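Local coordinates for protein alpha-1,3-glucanase (Streptomyces thermodiastaticus, PDB 7C7D) that probably hydrolyses the alpha-1,3-glucosidic linkages of alpha-1,3-glucan, as a glycosidase of family GH87, at residues Ala235-Ile249 with Asn258-His272. Numbering follows the deposited sequence.
Sequences AQGGVVWIPPGDYRI and NVTLQGAGSWYSVVH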
ATOM      1  N   ALA A 235     -14.135 -25.765  16.604  1.00 30.07           N
ATOM      2  CA  ALA A 235     -15.099 -24.702  16.340  1.00 30.79           C
ATOM      3  C   ALA A 235     -15.532 -24.667  14.880  1.00 29.63           C
ATOM      4  O   ALA A 235     -15.863 -23.604  14.353  1.00 30.42           O
ATOM      5  CB  ALA A 235     -14.556 -23.344  16.782  1.00 31.51           C
ATOM      6  N   GLN A 236     -15.548 -25.822  14.218  1.00 30.02           N
ATOM      7  CA  GLN A 236     -15.978 -25.883  12.827  1.00 30.27           C
ATOM      8  C   GLN A 236     -17.433 -25.446  12.707  1.00 28.94           C
ATOM      9  O   GLN A 236     -18.299 -25.916  13.451  1.00 30.53           O
ATOM     10  CB  GLN A 236     -15.802 -27.302  12.294  1.00 30.72           C
ATOM     11  CG  GLN A 236     -14.355 -27.659  11.992  1.00 30.79           C
ATOM     12  CD  GLN A 236     -13.765 -26.791  10.899  1.00 30.73           C
ATOM     13  OE1 GLN A 236     -14.020 -27.013   9.714  1.00 33.64           O
ATOM     14  NE2 GLN A 236     -12.980 -25.789  11.287  1.00 27.67           N
ATOM     15  N   GLY A 237     -17.694 -24.538  11.769  1.00 28.69           N
ATOM     16  CA  GLY A 237     -18.986 -23.897  11.663  1.00 29.51           C
ATOM     17  C   GLY A 237     -19.232 -22.815  12.685  1.00 29.09           C
ATOM     18  O   GLY A 237     -20.337 -22.257  12.721  1.00 30.77           O
ATOM     19  N   GLY A 238     -18.239 -22.496  13.513  1.00 26.58           N
ATOM     20  CA  GLY A 238     -18.421 -21.539  14.584  1.00 24.68           C
ATOM     21  C   GLY A 238     -17.275 -20.563  14.730  1.00 23.48           C
ATOM     22  O   GLY A 238     -16.618 -20.207  13.748  1.00 24.00           O
ATOM     23  N   VAL A 239     -17.020 -20.126  15.958  1.00 23.62           N
ATOM     24  CA  VAL A 239     -16.136 -19.000  16.224  1.00 23.01           C
ATOM     25  C   VAL A 239     -15.045 -19.446  17.180  1.00 22.22           C
ATOM     26  O   VAL A 239     -15.334 -20.021  18.237  1.00 23.55           O
ATOM     27  CB  VAL A 239     -16.911 -17.807  16.814  1.00 23.73           C
ATOM     28  CG1 VAL A 239     -15.954 -16.674  17.174  1.00 23.12           C
ATOM     29  CG2 VAL A 239     -17.984 -17.339  15.843  1.00 24.01           C
ATOM     30  N   VAL A 240     -13.799 -19.182  16.805  1.00 21.55           N
ATOM     31  CA  VAL A 240     -12.658 -19.283  17.700  1.00 20.55           C
ATOM     32  C   VAL A 240     -12.375 -17.891  18.244  1.00 20.15           C
ATOM     33  O   VAL A 240     -12.219 -16.932  17.476  1.00 21.17           O
ATOM     34  CB  VAL A 240     -11.428 -19.838  16.965  1.00 21.25           C
ATOM     35  CG1 VAL A 240     -10.224 -19.766  17.863  1.00 22.30           C
ATOM     36  CG2 VAL A 240     -11.675 -21.264  16.522  1.00 22.10           C
ATOM     37  N   TRP A 241     -12.297 -17.784  19.562  1.00 21.16           N
ATOM     38  CA  TRP A 241     -12.083 -16.516  20.243  1.00 21.57           C
ATOM     39  C   TRP A 241     -10.621 -16.404  20.653  1.00 19.96           C
ATOM     40  O   TRP A 241     -10.050 -17.349  21.211  1.00 20.68           O
ATOM     41  CB  TRP A 241     -12.967 -16.450  21.486  1.00 23.69           C
ATOM     42  CG  TRP A 241     -12.739 -15.257  22.350  1.00 26.08           C
ATOM     43  CD1 TRP A 241     -12.265 -15.251  23.631  1.00 27.30           C
ATOM     44  CD2 TRP A 241     -12.999 -13.893  22.012  1.00 26.96           C
ATOM     45  NE1 TRP A 241     -12.211 -13.964  24.110  1.00 28.84           N
ATOM     46  CE2 TRP A 241     -12.654 -13.110  23.134  1.00 27.44           C
ATOM     47  CE3 TRP A 241     -13.482 -13.253  20.866  1.00 27.45           C
ATOM     48  CZ2 TRP A 241     -12.783 -11.722  23.145  1.00 28.75           C
ATOM     49  CZ3 TRP A 241     -13.616 -11.875  20.881  1.00 28.23           C
ATOM     50  CH2 TRP A 241     -13.265 -11.126  22.014  1.00 28.19           C
ATOM     51  N   ILE A 242     -10.024 -15.251  20.367  1.00 19.50           N
ATOM     52  CA  ILE A 242      -8.654 -14.948  20.770  1.00 19.75           C
ATOM     53  C   ILE A 242      -8.729 -13.853  21.828  1.00 19.96           C
ATOM     54  O   ILE A 242      -8.905 -12.674  21.482  1.00 20.56           O
ATOM     55  CB  ILE A 242      -7.803 -14.482  19.577  1.00 18.85           C
ATOM     56  CG1 ILE A 242      -7.843 -15.487  18.420  1.00 19.30           C
ATOM     57  CG2 ILE A 242      -6.370 -14.239  20.019  1.00 19.47           C
ATOM     58  CD1 ILE A 242      -7.217 -14.951  17.132  1.00 19.65           C
ATOM     59  N   PRO A 243      -8.611 -14.182  23.112  1.00 21.22           N
ATOM     60  CA  PRO A 243      -8.677 -13.151  24.161  1.00 21.42           C
ATOM     61  C   PRO A 243      -7.528 -12.166  24.033  1.00 21.13           C
ATOM     62  O   PRO A 243      -6.513 -12.467  23.389  1.00 21.22           O
ATOM     63  CB  PRO A 243      -8.550 -13.961  25.462  1.00 22.75           C
ATOM     64  CG  PRO A 243      -8.865 -15.376  25.095  1.00 23.23           C
ATOM     65  CD  PRO A 243      -8.443 -15.536  23.665  1.00 21.71           C
ATOM     66  N   PRO A 244      -7.647 -10.985  24.641  1.00 21.83           N
ATOM     67  CA  PRO A 244      -6.509 -10.057  24.684  1.00 21.78           C
ATOM     68  C   PRO A 244      -5.248 -10.749  25.180  1.00 21.62           C
ATOM     69  O   PRO A 244      -5.277 -11.529  26.135  1.00 23.44           O
ATOM     70  CB  PRO A 244      -6.976  -8.978  25.666  1.00 22.86           C
ATOM     71  CG  PRO A 244      -8.463  -8.978  25.528  1.00 23.11           C
ATOM     72  CD  PRO A 244      -8.854 -10.411  25.265  1.00 22.48           C
ATOM     73  N   GLY A 245      -4.136 -10.463  24.525  1.00 21.19           N
ATOM     74  CA  GLY A 245      -2.879 -11.085  24.880  1.00 21.61           C
ATOM     75  C   GLY A 245      -1.928 -11.065  23.706  1.00 20.71           C
ATOM     76  O   GLY A 245      -2.214 -10.498  22.651  1.00 20.79           O
ATOM     77  N   ASP A 246      -0.780 -11.702  23.918  1.00 20.78           N
ATOM     78  CA  ASP A 246       0.244 -11.867  22.896  1.00 21.75           C
ATOM     79  C   ASP A 246       0.465 -13.357  22.697  1.00 21.23           C
ATOM     80  O   ASP A 246       0.693 -14.084  23.667  1.00 23.21           O
ATOM     81  CB  ASP A 246       1.556 -11.207  23.331  1.00 25.14           C
ATOM     82  CG  ASP A 246       1.469  -9.692  23.342  1.00 26.82           C
ATOM     83  OD1 ASP A 246       1.632  -9.064  22.272  1.00 27.16           O
ATOM     84  OD2 ASP A 246       1.230  -9.124  24.427  1.00 29.44           O
ATOM     85  N   TYR A 247       0.392 -13.814  21.451  1.00 19.54           N
ATOM     86  CA  TYR A 247       0.435 -15.237  21.143  1.00 19.13           C
ATOM     87  C   TYR A 247       1.510 -15.493  20.108  1.00 19.05           C
ATOM     88  O   TYR A 247       1.428 -14.983  18.989  1.00 20.62           O
ATOM     89  CB  TYR A 247      -0.906 -15.708  20.579  1.00 19.01           C
ATOM     90  CG  TYR A 247      -2.062 -15.446  21.496  1.00 18.88           C
ATOM     91  CD1 TYR A 247      -2.729 -14.227  21.479  1.00 19.11           C
ATOM     92  CD2 TYR A 247      -2.488 -16.422  22.388  1.00 20.26           C
ATOM     93  CE1 TYR A 247      -3.788 -13.984  22.329  1.00 19.36           C
ATOM     94  CE2 TYR A 247      -3.544 -16.192  23.239  1.00 20.25           C
ATOM     95  CZ  TYR A 247      -4.196 -14.971  23.204  1.00 19.74           C
ATOM     96  OH  TYR A 247      -5.252 -14.752  24.055  1.00 21.44           O
ATOM     97  N   ARG A 248       2.500 -16.298  20.459  1.00 18.21           N
ATOM     98  CA  ARG A 248       3.511 -16.715  19.499  0.60 17.93           C
ATOM     99  C   ARG A 248       2.946 -17.856  18.662  1.00 16.62           C
ATOM    100  O   ARG A 248       2.489 -18.864  19.212  1.00 19.13           O
ATOM    101  CB  ARG A 248       4.770 -17.168  20.235  0.60 21.56           C
ATOM    102  CG  ARG A 248       5.878 -17.680  19.324  0.60 25.14           C
ATOM    103  CD  ARG A 248       7.240 -17.560  19.995  0.60 27.67           C
ATOM    104  NE  ARG A 248       7.403 -18.510  21.091  0.60 29.42           N
ATOM    105  CZ  ARG A 248       7.800 -19.769  20.938  0.60 29.96           C
ATOM    106  NH1 ARG A 248       8.078 -20.241  19.730  0.60 29.71           N
ATOM    107  NH2 ARG A 248       7.918 -20.561  21.996  0.60 30.80           N
ATOM    108  N   ILE A 249       2.959 -17.693  17.341  1.00 15.40           N
ATOM    109  CA  ILE A 249       2.517 -18.723  16.401  0.53 16.56           C
ATOM    110  C   ILE A 249       3.658 -18.946  15.414  1.00 15.34           C
ATOM    111  O   ILE A 249       3.810 -18.183  14.455  1.00 15.63           O
ATOM    112  CB  ILE A 249       1.227 -18.328  15.669  0.53 17.27           C
ATOM    113  CG1 ILE A 249       0.104 -18.040  16.669  0.53 19.08           C
ATOM    114  CG2 ILE A 249       0.817 -19.410  14.674  0.53 17.41           C
ATOM    115  CD1 ILE A 249      -0.538 -19.282  17.233  0.53 18.65           C
ATOM    116  N   ASN A 258     -14.191 -23.063   7.320  1.00 18.37           N
ATOM    117  CA  ASN A 258     -15.431 -23.171   8.090  1.00 19.62           C
ATOM    118  C   ASN A 258     -15.252 -22.685   9.524  1.00 18.92           C
ATOM    119  O   ASN A 258     -15.617 -23.362  10.486  1.00 20.54           O
ATOM    120  CB  ASN A 258     -15.985 -24.598   8.066  1.00 21.38           C
ATOM    121  CG  ASN A 258     -16.291 -25.078   6.669  1.00 24.93           C
ATOM    122  OD1 ASN A 258     -15.881 -26.168   6.269  1.00 29.32           O
ATOM    123  ND2 ASN A 258     -17.020 -24.271   5.918  1.00 25.92           N
ATOM    124  N   VAL A 259     -14.670 -21.496   9.671  1.00 19.16           N
ATOM    125  CA  VAL A 259     -14.347 -20.995  10.997  1.00 18.64           C
ATOM    126  C   VAL A 259     -14.201 -19.486  10.936  1.00 18.07           C
ATOM    127  O   VAL A 259     -13.751 -18.924   9.932  1.00 17.56           O
ATOM    128  CB  VAL A 259     -13.075 -21.684  11.557  1.00 20.14           C
ATOM    129  CG1 VAL A 259     -11.821 -21.166  10.849  1.00 20.22           C
ATOM    130  CG2 VAL A 259     -12.981 -21.498  13.068  1.00 21.72           C
ATOM    131  N   THR A 260     -14.595 -18.832  12.018  1.00 18.48           N
ATOM    132  CA  THR A 260     -14.290 -17.436  12.264  1.00 19.18           C
ATOM    133  C   THR A 260     -13.224 -17.390  13.346  1.00 19.63           C
ATOM    134  O   THR A 260     -13.373 -18.021  14.399  1.00 22.05           O
ATOM    135  CB  THR A 260     -15.545 -16.698  12.734  1.00 20.06           C
ATOM    136  OG1 THR A 260     -16.499 -16.653  11.666  1.00 20.91           O
ATOM    137  CG2 THR A 260     -15.213 -15.283  13.183  1.00 21.08           C
ATOM    138  N   LEU A 261     -12.129 -16.706  13.063  1.00 18.33           N
ATOM    139  CA  LEU A 261     -11.082 -16.452  14.043  0.58 18.63           C
ATOM    140  C   LEU A 261     -11.221 -14.990  14.440  1.00 18.12           C
ATOM    141  O   LEU A 261     -10.938 -14.093  13.638  1.00 17.92           O
ATOM    142  CB  LEU A 261      -9.713 -16.741  13.435  0.58 20.25           C
ATOM    143  CG  LEU A 261      -8.493 -16.889  14.339  0.58 21.15           C
ATOM    144  CD1 LEU A 261      -8.780 -17.812  15.497  0.58 22.87           C
ATOM    145  CD2 LEU A 261      -7.312 -17.407  13.537  0.58 21.27           C
ATOM    146  N   GLN A 262     -11.679 -14.754  15.664  1.00 18.69           N
ATOM    147  CA  GLN A 262     -12.064 -13.425  16.105  1.00 19.86           C
ATOM    148  C   GLN A 262     -11.304 -13.031  17.360  1.00 19.25           C
ATOM    149  O   GLN A 262     -11.336 -13.749  18.368  1.00 20.06           O
ATOM    150  CB  GLN A 262     -13.560 -13.375  16.384  1.00 23.50           C
ATOM    151  CG  GLN A 262     -14.026 -12.038  16.916  1.00 28.38           C
ATOM    152  CD  GLN A 262     -15.526 -11.914  16.906  1.00 33.68           C
ATOM    153  OE1 GLN A 262     -16.225 -12.769  16.363  1.00 36.42           O
ATOM    154  NE2 GLN A 262     -16.036 -10.847  17.507  1.00 34.52           N
ATOM    155  N   GLY A 263     -10.642 -11.875  17.296  1.00 18.88           N
ATOM    156  CA  GLY A 263     -10.024 -11.277  18.457  1.00 19.26           C
ATOM    157  C   GLY A 263     -10.903 -10.202  19.082  1.00 18.86           C
ATOM    158  O   GLY A 263     -12.017  -9.918  18.644  1.00 19.15           O
ATOM    159  N   ALA A 264     -10.365  -9.602  20.139  1.00 19.09           N
ATOM    160  CA  ALA A 264     -11.033  -8.539  20.877  1.00 19.60           C
ATOM    161  C   ALA A 264     -10.779  -7.165  20.276  1.00 19.23           C
ATOM    162  O   ALA A 264     -11.223  -6.158  20.848  1.00 20.57           O
ATOM    163  CB  ALA A 264     -10.569  -8.553  22.337  1.00 20.63           C
ATOM    164  N   GLY A 265     -10.099  -7.109  19.133  1.00 17.70           N
ATOM    165  CA  GLY A 265      -9.627  -5.872  18.549  1.00 17.44           C
ATOM    166  C   GLY A 265      -8.146  -5.976  18.260  1.00 16.35           C
ATOM    167  O   GLY A 265      -7.399  -6.569  19.042  1.00 17.56           O
ATOM    168  N   SER A 266      -7.708  -5.402  17.139  1.00 15.66           N
ATOM    169  CA  SER A 266      -6.326  -5.554  16.708  1.00 15.75           C
ATOM    170  C   SER A 266      -5.322  -4.838  17.604  1.00 14.92           C
ATOM    171  O   SER A 266      -4.116  -5.030  17.418  1.00 16.54           O
ATOM    172  CB  SER A 266      -6.180  -5.074  15.268  1.00 16.38           C
ATOM    173  OG  SER A 266      -6.412  -3.681  15.203  1.00 17.43           O
ATOM    174  N   TRP A 267      -5.769  -4.013  18.548  1.00 15.80           N
ATOM    175  CA  TRP A 267      -4.872  -3.426  19.531  1.00 16.92           C
ATOM    176  C   TRP A 267      -4.791  -4.246  20.810  1.00 18.51           C
ATOM    177  O   TRP A 267      -4.011  -3.898  21.700  1.00 20.06           O
ATOM    178  CB  TRP A 267      -5.286  -1.983  19.852  1.00 17.01           C
ATOM    179  CG  TRP A 267      -5.093  -1.051  18.686  1.00 16.62           C
ATOM    180  CD1 TRP A 267      -5.755  -1.086  17.486  1.00 17.12           C
ATOM    181  CD2 TRP A 267      -4.174   0.046  18.602  1.00 16.79           C
ATOM    182  NE1 TRP A 267      -5.306  -0.077  16.669  1.00 17.24           N
ATOM    183  CE2 TRP A 267      -4.339   0.633  17.330  1.00 17.08           C
ATOM    184  CE3 TRP A 267      -3.231   0.594  19.481  1.00 18.26           C
ATOM    185  CZ2 TRP A 267      -3.602   1.743  16.916  1.00 16.96           C
ATOM    186  CZ3 TRP A 267      -2.494   1.699  19.063  1.00 18.19           C
ATOM    187  CH2 TRP A 267      -2.686   2.260  17.792  1.00 17.98           C
ATOM    188  N   TYR A 268      -5.554  -5.332  20.911  1.00 17.70           N
ATOM    189  CA  TYR A 268      -5.627  -6.135  22.129  1.00 18.95           C
ATOM    190  C   TYR A 268      -5.237  -7.588  21.928  1.00 19.09           C
ATOM    191  O   TYR A 268      -4.531  -8.151  22.771  1.00 20.39           O
ATOM    192  CB  TYR A 268      -7.046  -6.080  22.709  1.00 20.52           C
ATOM    193  CG  TYR A 268      -7.532  -4.678  22.953  1.00 23.19           C
ATOM    194  CD1 TYR A 268      -7.037  -3.920  24.006  1.00 25.73           C
ATOM    195  CD2 TYR A 268      -8.477  -4.101  22.118  1.00 23.87           C
ATOM    196  CE1 TYR A 268      -7.481  -2.629  24.227  1.00 26.90           C
ATOM    197  CE2 TYR A 268      -8.923  -2.815  22.330  1.00 24.83           C
ATOM    198  CZ  TYR A 268      -8.423  -2.084  23.384  1.00 26.82           C
ATOM    199  OH  TYR A 268      -8.872  -0.797  23.589  1.00 29.28           O
ATOM    200  N   SER A 269      -5.705  -8.222  20.855  1.00 17.84           N
ATOM    201  CA  SER A 269      -5.396  -9.618  20.563  1.00 17.66           C
ATOM    202  C   SER A 269      -4.313  -9.640  19.496  1.00 16.50           C
ATOM    203  O   SER A 269      -4.585  -9.354  18.327  1.00 16.76           O
ATOM    204  CB  SER A 269      -6.648 -10.348  20.087  1.00 17.81           C
ATOM    205  OG  SER A 269      -7.699 -10.233  21.034  1.00 18.47           O
ATOM    206  N   VAL A 270      -3.094  -9.997  19.888  1.00 16.47           N
ATOM    207  CA  VAL A 270      -1.921  -9.810  19.039  1.00 16.14           C
ATOM    208  C   VAL A 270      -1.233 -11.154  18.833  1.00 15.86           C
ATOM    209  O   VAL A 270      -0.735 -11.756  19.792  1.00 16.86           O
ATOM    210  CB  VAL A 270      -0.953  -8.772  19.627  1.00 17.12           C
ATOM    211  CG1 VAL A 270       0.241  -8.594  18.703  1.00 17.40           C
ATOM    212  CG2 VAL A 270      -1.669  -7.441  19.836  1.00 18.30           C
ATOM    213  N   VAL A 271      -1.211 -11.621  17.588  1.00 15.27           N
ATOM    214  CA  VAL A 271      -0.482 -12.819  17.189  1.00 15.16           C
ATOM    215  C   VAL A 271       0.876 -12.390  16.656  1.00 14.37           C
ATOM    216  O   VAL A 271       0.966 -11.488  15.809  1.00 15.22           O
ATOM    217  CB  VAL A 271      -1.263 -13.598  16.117  1.00 15.05           C
ATOM    218  CG1 VAL A 271      -0.367 -14.631  15.434  1.00 15.99           C
ATOM    219  CG2 VAL A 271      -2.520 -14.235  16.704  1.00 16.45           C
ATOM    220  N   HIS A 272       1.931 -13.043  17.144  1.00 14.72           N
ATOM    221  CA  HIS A 272       3.295 -12.816  16.679  1.00 14.10           C
ATOM    222  C   HIS A 272       3.659 -14.001  15.796  1.00 13.85           C
ATOM    223  O   HIS A 272       3.906 -15.105  16.286  1.00 14.78           O
ATOM    224  CB  HIS A 272       4.241 -12.663  17.863  1.00 15.69           C
ATOM    225  CG  HIS A 272       3.913 -11.480  18.719  1.00 16.99           C
ATOM    226  ND1 HIS A 272       4.422 -10.221  18.479  1.00 18.90           N
ATOM    227  CD2 HIS A 272       3.074 -11.350  19.774  1.00 19.07           C
ATOM    228  CE1 HIS A 272       3.940  -9.376  19.373  1.00 19.84           C
ATOM    229  NE2 HIS A 272       3.119 -10.035  20.170  1.00 20.66           N
TER
HETATM  230  O   HOH W   1     -14.826 -28.551   7.608  1.00 62.30           O
HETATM  231  O   HOH W   2     -17.794 -19.137  11.396  1.00 26.64           O
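Residues 235-249 and 258-272 form successive turns of a right-handed parallel beta-helix, pairing twice in parallel with the register shifted by three residues across a bend: strand 238-242 runs beside 259-263, their axes 4.7 Å apart at closest approach and inclined by 24°, and 245-248 then pairs with 269-272. At the bend Ser269 OG donates to Ile242 O (2.8 Å) and accepts from Ala264 N, so one hydroxyl ties both corners together. Inside the coil, Val240 CG2 lies 3.7 Å from Val259 CG2, and Leu261 packs alongside Val240. On the other face, the Trp241 indole, its CG anti to the backbone N (chi1 174°), extends along the next turn until CH2 lies 3.7 Å from Ala264 CB, and CE3 and CZ3 approach the carbonyls of Gln262 and Gly263. With an alanine here, a gap would probably open beside Ala264, and both carbonyls would lose their aromatic neighbour. His272 NE2 donates to Asp246 OD1 (2.8 Å, 175° at the hydrogen); the oxygen lies in the ring plane and is approached on its anti side, with NE2 somewhat out of the carboxylate plane, a link that fixes the imidazole's rotation. Helix 225-234 packs over this end of the coil, with Ala231 on Val240 and Phe228 on Ile242 and Ile249; strand 209-210 pairs with 238-242, and strands 286-289 and 292-294 continue the stack beyond 259-263 and 269-272.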